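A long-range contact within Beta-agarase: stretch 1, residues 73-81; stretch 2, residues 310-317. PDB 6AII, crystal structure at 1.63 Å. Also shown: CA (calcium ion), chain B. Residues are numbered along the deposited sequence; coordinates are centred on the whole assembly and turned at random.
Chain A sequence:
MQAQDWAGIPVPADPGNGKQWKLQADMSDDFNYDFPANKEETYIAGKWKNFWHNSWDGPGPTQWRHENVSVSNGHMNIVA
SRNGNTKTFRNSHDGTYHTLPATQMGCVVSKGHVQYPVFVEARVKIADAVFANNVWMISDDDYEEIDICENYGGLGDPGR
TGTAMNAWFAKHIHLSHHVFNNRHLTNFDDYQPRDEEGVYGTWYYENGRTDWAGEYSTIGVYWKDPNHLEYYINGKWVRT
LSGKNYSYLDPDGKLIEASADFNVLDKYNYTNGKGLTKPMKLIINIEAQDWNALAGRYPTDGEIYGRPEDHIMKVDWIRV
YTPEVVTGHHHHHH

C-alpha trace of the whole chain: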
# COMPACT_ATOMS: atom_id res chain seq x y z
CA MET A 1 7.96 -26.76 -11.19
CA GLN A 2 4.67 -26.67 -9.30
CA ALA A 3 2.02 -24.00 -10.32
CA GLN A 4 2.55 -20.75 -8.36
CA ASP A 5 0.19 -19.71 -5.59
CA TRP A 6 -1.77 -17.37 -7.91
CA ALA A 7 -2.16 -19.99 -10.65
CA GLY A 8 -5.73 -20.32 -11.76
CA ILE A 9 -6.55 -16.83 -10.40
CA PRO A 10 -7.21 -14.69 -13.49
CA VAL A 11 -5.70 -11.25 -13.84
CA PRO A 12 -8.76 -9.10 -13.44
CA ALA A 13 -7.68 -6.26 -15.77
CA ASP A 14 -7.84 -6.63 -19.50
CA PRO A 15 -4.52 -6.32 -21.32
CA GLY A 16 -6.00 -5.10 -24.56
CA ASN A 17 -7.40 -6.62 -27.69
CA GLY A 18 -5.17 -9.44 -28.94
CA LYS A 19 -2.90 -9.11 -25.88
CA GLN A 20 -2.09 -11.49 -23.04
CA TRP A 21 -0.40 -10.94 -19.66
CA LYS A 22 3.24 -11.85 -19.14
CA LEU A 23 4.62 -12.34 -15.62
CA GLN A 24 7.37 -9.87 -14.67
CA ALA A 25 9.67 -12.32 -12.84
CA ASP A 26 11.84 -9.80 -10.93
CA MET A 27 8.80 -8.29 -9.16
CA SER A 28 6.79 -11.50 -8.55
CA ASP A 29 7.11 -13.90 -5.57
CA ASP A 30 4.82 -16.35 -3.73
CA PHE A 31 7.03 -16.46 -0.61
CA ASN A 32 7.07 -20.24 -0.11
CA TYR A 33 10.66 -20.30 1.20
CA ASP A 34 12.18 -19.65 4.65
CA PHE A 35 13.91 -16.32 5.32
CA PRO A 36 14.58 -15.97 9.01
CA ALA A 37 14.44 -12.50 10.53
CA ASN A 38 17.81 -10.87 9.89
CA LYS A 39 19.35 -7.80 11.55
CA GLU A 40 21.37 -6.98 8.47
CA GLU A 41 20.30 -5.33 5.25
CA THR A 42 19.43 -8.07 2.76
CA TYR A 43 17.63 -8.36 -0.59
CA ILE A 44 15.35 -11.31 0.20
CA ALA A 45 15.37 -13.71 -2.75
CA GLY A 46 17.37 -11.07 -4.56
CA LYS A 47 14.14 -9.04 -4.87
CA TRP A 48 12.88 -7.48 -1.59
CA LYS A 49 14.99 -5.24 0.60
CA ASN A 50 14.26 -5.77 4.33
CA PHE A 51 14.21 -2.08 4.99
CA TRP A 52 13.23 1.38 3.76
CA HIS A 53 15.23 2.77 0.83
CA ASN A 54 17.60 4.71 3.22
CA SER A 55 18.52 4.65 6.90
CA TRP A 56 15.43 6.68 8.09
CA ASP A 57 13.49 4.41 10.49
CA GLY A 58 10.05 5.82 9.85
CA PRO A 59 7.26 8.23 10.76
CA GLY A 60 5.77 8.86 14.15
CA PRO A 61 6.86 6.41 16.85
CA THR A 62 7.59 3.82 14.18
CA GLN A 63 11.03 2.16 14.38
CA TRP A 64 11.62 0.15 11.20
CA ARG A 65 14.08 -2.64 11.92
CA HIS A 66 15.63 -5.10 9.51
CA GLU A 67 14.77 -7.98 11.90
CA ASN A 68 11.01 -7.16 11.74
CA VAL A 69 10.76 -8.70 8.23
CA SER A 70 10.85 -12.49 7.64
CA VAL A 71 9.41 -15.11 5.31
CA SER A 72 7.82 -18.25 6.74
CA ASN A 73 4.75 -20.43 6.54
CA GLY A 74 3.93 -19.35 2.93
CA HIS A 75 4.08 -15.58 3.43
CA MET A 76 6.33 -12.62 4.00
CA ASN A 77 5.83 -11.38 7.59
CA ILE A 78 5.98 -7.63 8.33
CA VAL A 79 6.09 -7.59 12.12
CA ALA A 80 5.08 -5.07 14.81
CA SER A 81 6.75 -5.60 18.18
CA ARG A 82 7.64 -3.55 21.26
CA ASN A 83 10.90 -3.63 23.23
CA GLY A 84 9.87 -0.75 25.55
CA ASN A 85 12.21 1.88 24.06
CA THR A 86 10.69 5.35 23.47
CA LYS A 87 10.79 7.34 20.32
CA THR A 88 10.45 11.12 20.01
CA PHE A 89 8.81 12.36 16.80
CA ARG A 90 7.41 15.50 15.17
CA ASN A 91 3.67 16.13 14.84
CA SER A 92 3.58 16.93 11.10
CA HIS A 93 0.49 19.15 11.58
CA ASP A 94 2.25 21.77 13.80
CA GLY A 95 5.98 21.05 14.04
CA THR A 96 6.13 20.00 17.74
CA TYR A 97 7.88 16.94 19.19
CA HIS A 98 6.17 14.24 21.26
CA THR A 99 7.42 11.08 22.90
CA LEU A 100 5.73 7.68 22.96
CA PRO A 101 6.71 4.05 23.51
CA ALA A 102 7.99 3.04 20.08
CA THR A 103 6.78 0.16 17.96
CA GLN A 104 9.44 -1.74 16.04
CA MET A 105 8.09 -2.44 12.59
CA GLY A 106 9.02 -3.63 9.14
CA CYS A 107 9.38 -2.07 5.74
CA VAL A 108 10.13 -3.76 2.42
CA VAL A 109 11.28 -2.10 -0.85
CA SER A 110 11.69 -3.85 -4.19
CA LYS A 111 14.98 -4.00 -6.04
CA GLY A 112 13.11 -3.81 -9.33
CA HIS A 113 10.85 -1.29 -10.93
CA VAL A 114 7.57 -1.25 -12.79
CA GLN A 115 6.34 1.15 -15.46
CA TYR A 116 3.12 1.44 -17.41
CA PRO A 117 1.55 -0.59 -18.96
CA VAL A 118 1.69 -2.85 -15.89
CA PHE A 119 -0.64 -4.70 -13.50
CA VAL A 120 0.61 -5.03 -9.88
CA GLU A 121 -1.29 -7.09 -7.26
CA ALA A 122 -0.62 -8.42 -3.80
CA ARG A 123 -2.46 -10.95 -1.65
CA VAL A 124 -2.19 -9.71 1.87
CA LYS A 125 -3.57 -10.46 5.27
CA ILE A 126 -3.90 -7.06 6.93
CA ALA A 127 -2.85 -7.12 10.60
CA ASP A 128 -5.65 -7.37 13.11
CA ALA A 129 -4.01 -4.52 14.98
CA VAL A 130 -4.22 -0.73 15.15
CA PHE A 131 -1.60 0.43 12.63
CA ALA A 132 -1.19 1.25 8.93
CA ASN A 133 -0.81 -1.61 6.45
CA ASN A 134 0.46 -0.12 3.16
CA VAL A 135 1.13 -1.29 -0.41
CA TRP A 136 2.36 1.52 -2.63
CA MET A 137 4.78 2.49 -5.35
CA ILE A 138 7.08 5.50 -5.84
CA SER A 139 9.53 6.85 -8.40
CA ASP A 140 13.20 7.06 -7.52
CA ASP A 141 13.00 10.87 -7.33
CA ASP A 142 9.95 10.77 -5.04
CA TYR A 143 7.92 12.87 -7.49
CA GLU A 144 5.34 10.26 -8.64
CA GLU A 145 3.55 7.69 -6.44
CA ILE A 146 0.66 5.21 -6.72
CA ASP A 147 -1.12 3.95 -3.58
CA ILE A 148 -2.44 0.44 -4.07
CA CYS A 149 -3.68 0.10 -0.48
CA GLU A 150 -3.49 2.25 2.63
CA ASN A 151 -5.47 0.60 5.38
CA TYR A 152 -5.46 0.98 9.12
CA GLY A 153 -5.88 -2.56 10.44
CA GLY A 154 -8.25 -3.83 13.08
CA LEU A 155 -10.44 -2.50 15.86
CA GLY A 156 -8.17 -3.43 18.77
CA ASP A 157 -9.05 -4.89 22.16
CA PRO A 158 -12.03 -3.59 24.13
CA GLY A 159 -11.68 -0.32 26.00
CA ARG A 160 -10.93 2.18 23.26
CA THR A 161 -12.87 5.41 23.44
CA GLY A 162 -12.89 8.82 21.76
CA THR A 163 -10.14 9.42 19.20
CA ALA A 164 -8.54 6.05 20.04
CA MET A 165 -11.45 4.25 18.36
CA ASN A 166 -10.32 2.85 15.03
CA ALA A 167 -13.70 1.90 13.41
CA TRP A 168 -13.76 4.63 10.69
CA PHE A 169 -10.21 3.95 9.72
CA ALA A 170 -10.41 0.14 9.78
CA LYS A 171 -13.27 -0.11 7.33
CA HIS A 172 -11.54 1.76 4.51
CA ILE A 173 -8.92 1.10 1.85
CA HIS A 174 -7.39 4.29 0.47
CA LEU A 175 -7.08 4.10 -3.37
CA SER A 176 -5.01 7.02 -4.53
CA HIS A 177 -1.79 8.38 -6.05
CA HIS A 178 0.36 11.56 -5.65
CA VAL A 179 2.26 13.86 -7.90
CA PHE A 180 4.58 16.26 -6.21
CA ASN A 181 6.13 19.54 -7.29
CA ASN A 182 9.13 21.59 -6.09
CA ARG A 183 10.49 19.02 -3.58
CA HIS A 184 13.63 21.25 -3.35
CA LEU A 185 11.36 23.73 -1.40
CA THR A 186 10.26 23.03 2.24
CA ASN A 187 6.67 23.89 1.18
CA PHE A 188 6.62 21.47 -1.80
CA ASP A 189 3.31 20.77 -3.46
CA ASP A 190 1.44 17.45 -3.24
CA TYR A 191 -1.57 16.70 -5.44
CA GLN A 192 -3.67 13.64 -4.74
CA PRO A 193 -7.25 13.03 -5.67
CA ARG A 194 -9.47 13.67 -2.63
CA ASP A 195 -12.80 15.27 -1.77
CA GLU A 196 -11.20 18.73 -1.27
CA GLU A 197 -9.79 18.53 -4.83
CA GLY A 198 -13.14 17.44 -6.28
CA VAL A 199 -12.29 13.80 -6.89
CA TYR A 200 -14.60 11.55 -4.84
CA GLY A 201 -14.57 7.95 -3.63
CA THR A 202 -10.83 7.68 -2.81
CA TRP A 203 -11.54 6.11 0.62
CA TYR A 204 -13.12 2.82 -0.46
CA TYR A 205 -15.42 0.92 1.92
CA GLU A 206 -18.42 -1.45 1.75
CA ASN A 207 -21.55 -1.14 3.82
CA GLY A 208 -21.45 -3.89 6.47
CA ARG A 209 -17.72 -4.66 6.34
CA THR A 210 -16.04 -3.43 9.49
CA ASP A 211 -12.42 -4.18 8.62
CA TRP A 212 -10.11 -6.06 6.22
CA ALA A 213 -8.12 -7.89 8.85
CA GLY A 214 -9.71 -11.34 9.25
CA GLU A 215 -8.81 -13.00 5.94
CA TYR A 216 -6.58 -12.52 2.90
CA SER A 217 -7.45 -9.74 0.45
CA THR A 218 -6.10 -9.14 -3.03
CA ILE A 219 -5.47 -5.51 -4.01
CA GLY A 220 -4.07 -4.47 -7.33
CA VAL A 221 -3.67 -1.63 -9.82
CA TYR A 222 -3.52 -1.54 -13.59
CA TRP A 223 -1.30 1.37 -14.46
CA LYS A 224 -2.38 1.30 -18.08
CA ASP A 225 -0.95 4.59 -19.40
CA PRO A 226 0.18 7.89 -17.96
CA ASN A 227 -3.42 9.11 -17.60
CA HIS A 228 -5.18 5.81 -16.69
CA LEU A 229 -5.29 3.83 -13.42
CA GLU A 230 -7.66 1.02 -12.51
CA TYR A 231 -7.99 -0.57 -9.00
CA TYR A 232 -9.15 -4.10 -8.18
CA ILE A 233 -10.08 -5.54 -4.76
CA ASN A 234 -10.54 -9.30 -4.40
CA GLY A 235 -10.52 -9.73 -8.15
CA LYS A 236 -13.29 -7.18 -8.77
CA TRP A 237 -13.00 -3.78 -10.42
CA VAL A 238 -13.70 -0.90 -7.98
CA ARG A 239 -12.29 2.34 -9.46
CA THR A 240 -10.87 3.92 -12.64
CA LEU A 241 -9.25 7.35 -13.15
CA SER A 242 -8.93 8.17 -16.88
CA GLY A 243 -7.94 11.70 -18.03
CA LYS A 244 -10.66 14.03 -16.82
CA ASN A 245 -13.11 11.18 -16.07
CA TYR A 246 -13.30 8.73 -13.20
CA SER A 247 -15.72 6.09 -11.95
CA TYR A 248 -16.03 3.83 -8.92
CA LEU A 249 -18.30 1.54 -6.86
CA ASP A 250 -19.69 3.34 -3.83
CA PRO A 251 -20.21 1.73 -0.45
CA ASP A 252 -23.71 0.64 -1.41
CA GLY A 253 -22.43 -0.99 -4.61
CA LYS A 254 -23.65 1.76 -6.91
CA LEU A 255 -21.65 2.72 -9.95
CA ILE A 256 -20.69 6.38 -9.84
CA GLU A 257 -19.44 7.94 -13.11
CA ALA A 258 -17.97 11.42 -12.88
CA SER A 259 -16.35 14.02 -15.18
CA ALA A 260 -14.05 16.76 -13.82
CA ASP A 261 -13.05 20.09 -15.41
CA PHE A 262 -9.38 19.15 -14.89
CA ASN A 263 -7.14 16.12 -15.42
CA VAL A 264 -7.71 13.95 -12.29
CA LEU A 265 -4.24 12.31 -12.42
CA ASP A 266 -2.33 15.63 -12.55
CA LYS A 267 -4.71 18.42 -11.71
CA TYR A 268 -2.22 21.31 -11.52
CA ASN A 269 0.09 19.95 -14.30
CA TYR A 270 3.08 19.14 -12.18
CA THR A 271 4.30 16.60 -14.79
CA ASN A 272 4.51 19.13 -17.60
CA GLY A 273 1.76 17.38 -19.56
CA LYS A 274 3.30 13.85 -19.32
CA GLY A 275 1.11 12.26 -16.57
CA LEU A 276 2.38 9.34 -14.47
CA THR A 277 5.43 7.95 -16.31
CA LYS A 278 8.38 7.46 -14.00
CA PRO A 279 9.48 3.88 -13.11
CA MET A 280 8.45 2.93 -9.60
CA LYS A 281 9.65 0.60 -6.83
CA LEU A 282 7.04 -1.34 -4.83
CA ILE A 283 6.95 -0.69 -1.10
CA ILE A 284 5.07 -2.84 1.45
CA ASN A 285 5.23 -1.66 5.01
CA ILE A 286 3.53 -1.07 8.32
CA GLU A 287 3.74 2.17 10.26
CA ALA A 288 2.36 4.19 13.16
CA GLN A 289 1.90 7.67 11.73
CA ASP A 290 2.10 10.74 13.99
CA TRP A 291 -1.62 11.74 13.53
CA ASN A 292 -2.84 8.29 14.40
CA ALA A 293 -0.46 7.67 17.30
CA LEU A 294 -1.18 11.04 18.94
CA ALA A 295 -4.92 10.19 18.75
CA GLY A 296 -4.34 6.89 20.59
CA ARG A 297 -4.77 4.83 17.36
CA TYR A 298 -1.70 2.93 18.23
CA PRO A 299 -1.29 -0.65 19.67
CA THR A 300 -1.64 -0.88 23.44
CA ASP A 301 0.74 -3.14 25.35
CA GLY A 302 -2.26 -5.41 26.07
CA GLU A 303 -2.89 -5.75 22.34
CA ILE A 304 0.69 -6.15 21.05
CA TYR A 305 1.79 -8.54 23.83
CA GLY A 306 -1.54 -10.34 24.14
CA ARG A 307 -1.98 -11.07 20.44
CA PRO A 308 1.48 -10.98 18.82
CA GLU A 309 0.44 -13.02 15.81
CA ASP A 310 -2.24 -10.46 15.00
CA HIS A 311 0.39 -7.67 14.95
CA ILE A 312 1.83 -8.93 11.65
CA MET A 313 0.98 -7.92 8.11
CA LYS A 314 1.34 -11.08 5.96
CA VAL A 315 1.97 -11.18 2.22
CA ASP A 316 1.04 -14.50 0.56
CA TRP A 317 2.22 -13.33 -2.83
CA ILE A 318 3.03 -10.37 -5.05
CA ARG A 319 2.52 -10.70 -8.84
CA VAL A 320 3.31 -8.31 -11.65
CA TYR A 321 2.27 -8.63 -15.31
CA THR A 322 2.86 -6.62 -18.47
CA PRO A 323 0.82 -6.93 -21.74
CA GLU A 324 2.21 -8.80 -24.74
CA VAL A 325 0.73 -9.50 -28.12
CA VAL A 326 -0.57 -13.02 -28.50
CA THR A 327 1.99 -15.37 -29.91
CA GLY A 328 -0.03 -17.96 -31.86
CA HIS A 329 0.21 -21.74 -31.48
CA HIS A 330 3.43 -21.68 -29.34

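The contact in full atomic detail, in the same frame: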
# COMPACT_ATOMS: atom_id res chain seq x y z
N ASN A 73 6.11 -19.93 6.48
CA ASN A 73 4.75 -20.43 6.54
C ASN A 73 3.92 -20.01 5.31
O ASN A 73 2.67 -20.05 5.42
CB ASN A 73 4.08 -20.11 7.86
CG ASN A 73 4.88 -20.63 9.03
OD1 ASN A 73 5.43 -19.82 9.78
ND2 ASN A 73 5.10 -21.93 9.06
N GLY A 74 4.56 -19.71 4.22
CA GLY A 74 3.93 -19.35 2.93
C GLY A 74 3.74 -17.88 2.69
O GLY A 74 3.21 -17.51 1.61
N HIS A 75 4.25 -17.04 3.61
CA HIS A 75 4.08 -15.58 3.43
C HIS A 75 5.27 -14.81 3.98
O HIS A 75 5.95 -15.23 4.95
CB HIS A 75 2.80 -15.09 4.12
CG HIS A 75 2.52 -15.79 5.38
ND1 HIS A 75 3.17 -15.45 6.58
CD2 HIS A 75 1.70 -16.81 5.68
CE1 HIS A 75 2.71 -16.28 7.52
NE2 HIS A 75 1.83 -17.07 7.02
N MET A 76 5.44 -13.63 3.41
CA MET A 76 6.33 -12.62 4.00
C MET A 76 5.61 -12.08 5.24
O MET A 76 4.37 -11.87 5.19
CB MET A 76 6.61 -11.47 3.03
CG MET A 76 7.35 -10.34 3.66
SD MET A 76 7.92 -9.17 2.35
CE MET A 76 9.30 -9.95 1.70
N ASN A 77 6.34 -11.88 6.31
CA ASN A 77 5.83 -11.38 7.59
C ASN A 77 6.43 -9.98 7.81
O ASN A 77 7.65 -9.82 7.78
CB ASN A 77 6.29 -12.26 8.75
CG ASN A 77 5.88 -13.69 8.58
OD1 ASN A 77 4.68 -13.91 8.55
ND2 ASN A 77 6.86 -14.61 8.51
N ILE A 78 5.57 -9.00 8.02
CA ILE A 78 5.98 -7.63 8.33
C ILE A 78 5.47 -7.37 9.76
O ILE A 78 4.27 -7.21 9.98
CB ILE A 78 5.51 -6.64 7.28
CG1 ILE A 78 5.95 -7.06 5.87
CG2 ILE A 78 6.07 -5.27 7.62
CD1 ILE A 78 5.43 -6.18 4.77
N VAL A 79 6.41 -7.40 10.72
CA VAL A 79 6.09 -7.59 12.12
C VAL A 79 6.09 -6.29 12.92
O VAL A 79 7.01 -5.51 12.73
CB VAL A 79 7.05 -8.59 12.77
CG1 VAL A 79 6.79 -8.72 14.24
CG2 VAL A 79 6.95 -9.93 12.01
N ALA A 80 5.08 -6.10 13.73
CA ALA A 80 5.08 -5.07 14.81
C ALA A 80 5.43 -5.74 16.13
O ALA A 80 4.76 -6.69 16.57
CB ALA A 80 3.78 -4.31 14.89
N SER A 81 6.36 -5.10 16.86
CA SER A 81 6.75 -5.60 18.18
C SER A 81 7.16 -4.41 19.05
O SER A 81 7.19 -3.28 18.57
CB SER A 81 7.86 -6.60 18.04
OG SER A 81 9.01 -6.04 17.41
N ASP A 310 -1.41 -11.44 15.67
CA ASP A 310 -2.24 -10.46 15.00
C ASP A 310 -1.49 -9.17 14.63
O ASP A 310 -2.06 -8.41 13.81
CB ASP A 310 -3.45 -10.11 15.87
CG ASP A 310 -4.54 -11.19 15.91
OD1 ASP A 310 -4.61 -12.01 14.97
OD2 ASP A 310 -5.30 -11.20 16.88
N HIS A 311 -0.32 -8.91 15.21
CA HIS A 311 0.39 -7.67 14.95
C HIS A 311 1.40 -7.88 13.84
O HIS A 311 2.54 -7.46 13.91
CB HIS A 311 1.00 -7.16 16.27
CG HIS A 311 -0.05 -6.56 17.13
ND1 HIS A 311 -1.02 -7.31 17.78
CD2 HIS A 311 -0.29 -5.27 17.45
CE1 HIS A 311 -1.86 -6.47 18.38
NE2 HIS A 311 -1.41 -5.21 18.22
N ILE A 312 0.99 -8.57 12.79
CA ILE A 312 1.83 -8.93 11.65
C ILE A 312 0.98 -8.73 10.40
O ILE A 312 -0.12 -9.32 10.29
CB ILE A 312 2.30 -10.39 11.70
CG1 ILE A 312 2.96 -10.73 13.04
CG2 ILE A 312 3.19 -10.71 10.50
CD1 ILE A 312 3.42 -12.17 13.14
N MET A 313 1.54 -8.04 9.46
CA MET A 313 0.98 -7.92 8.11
C MET A 313 1.62 -9.03 7.27
O MET A 313 2.84 -9.10 7.19
CB MET A 313 1.28 -6.58 7.48
CG MET A 313 0.67 -6.41 6.08
SD MET A 313 1.22 -4.82 5.36
CE MET A 313 0.46 -4.94 3.75
N LYS A 314 0.81 -9.90 6.66
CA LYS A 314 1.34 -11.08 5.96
C LYS A 314 1.13 -10.88 4.45
O LYS A 314 0.07 -10.34 4.04
CB LYS A 314 0.64 -12.35 6.42
CG LYS A 314 0.85 -12.64 7.87
CD LYS A 314 0.11 -13.87 8.38
CE LYS A 314 0.35 -14.05 9.86
NZ LYS A 314 -0.50 -15.14 10.39
N VAL A 315 2.09 -11.31 3.66
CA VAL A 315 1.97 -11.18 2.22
C VAL A 315 2.12 -12.60 1.64
O VAL A 315 3.22 -13.15 1.64
CB VAL A 315 3.00 -10.22 1.61
CG1 VAL A 315 2.76 -10.04 0.11
CG2 VAL A 315 3.01 -8.85 2.32
N ASP A 316 1.00 -13.14 1.16
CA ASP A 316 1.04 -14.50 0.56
C ASP A 316 1.78 -14.47 -0.76
O ASP A 316 2.49 -15.42 -1.11
CB ASP A 316 -0.39 -14.99 0.40
CG ASP A 316 -0.51 -16.43 -0.09
OD1 ASP A 316 0.46 -17.21 0.10
OD2 ASP A 316 -1.60 -16.75 -0.65
N TRP A 317 1.54 -13.44 -1.55
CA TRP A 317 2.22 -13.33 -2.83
C TRP A 317 2.12 -11.90 -3.36
O TRP A 317 1.22 -11.12 -2.98
CB TRP A 317 1.68 -14.33 -3.89
CG TRP A 317 0.21 -14.46 -4.13
CD1 TRP A 317 -0.53 -15.51 -3.70
CD2 TRP A 317 -0.69 -13.63 -4.88
NE1 TRP A 317 -1.80 -15.46 -4.19
CE2 TRP A 317 -1.93 -14.31 -4.92
CE3 TRP A 317 -0.55 -12.40 -5.55
CZ2 TRP A 317 -3.03 -13.79 -5.57
CZ3 TRP A 317 -1.66 -11.86 -6.17
CH2 TRP A 317 -2.88 -12.56 -6.19
CA CA B . 2.58 -17.98 -0.46
O HOH W 1 -0.60 -17.75 8.94
O HOH W 2 1.36 -19.97 0.47

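Strand 75-79 lies beside strand 312-315 with 157° between their N-to-C directions, so the pairing is antiparallel, although at least 231 residues separate any touching pair. Their axes approach to 4.5 Å. The register follows from the backbone hydrogen bonds. M76 and V315 form a reciprocal pair, M76 N to V315 O at 2.9 Å and V315 N to M76 O at 2.8 Å; I78 and M313 repeat it, with I78 N to M313 O and M313 N to I78 O both at 2.9 Å. A further bond, A80 N to H311 O at 2.9 Å, carries the ladder past the end of strand 75-79. In the non-hydrogen-bonded positions the CA atoms of V79 and I312 come within 4.5 Å, and CA-H...O contacts reinforce the ladder, K314 CA to M76 O being 3.2 Å.

Side chains alternate between two faces. M76, I78, M313 and V315 share one, all buried and apolar: M76 CB lies 4.1 Å from V315 CB, and I78 CB 4.2 Å from M313 CB. Beyond CB, the ends of both methionines lead away from the partner strand. N77, V79, I312 and K314 share the other face, where V79 CG2 meets I312 CG2 at 4.1 Å. Here the extended aliphatic chain of K314 crosses the H75 ring, its CD 3.9 Å from the ring centroid and 19° off the normal, a CH-pi contact. Water 1 joins H75 NE2 (3.2 Å) to K314 NZ (3.0 Å), while a weak hydrogen bond links H75 ND1 to N77 OD1 (2.9 Å).

Calcium ties the stretches together near H75, bound by G74 O at 2.2 Å, D316 OD1 at 2.3 Å and D316 O at 2.6 Å. This shared coordination explains the 3.2 Å approach of G74 O to D316 OD1. G74 adopts phi/psi 94/5, where a CB would jam against the preceding carbonyl, so glycine suits the turn.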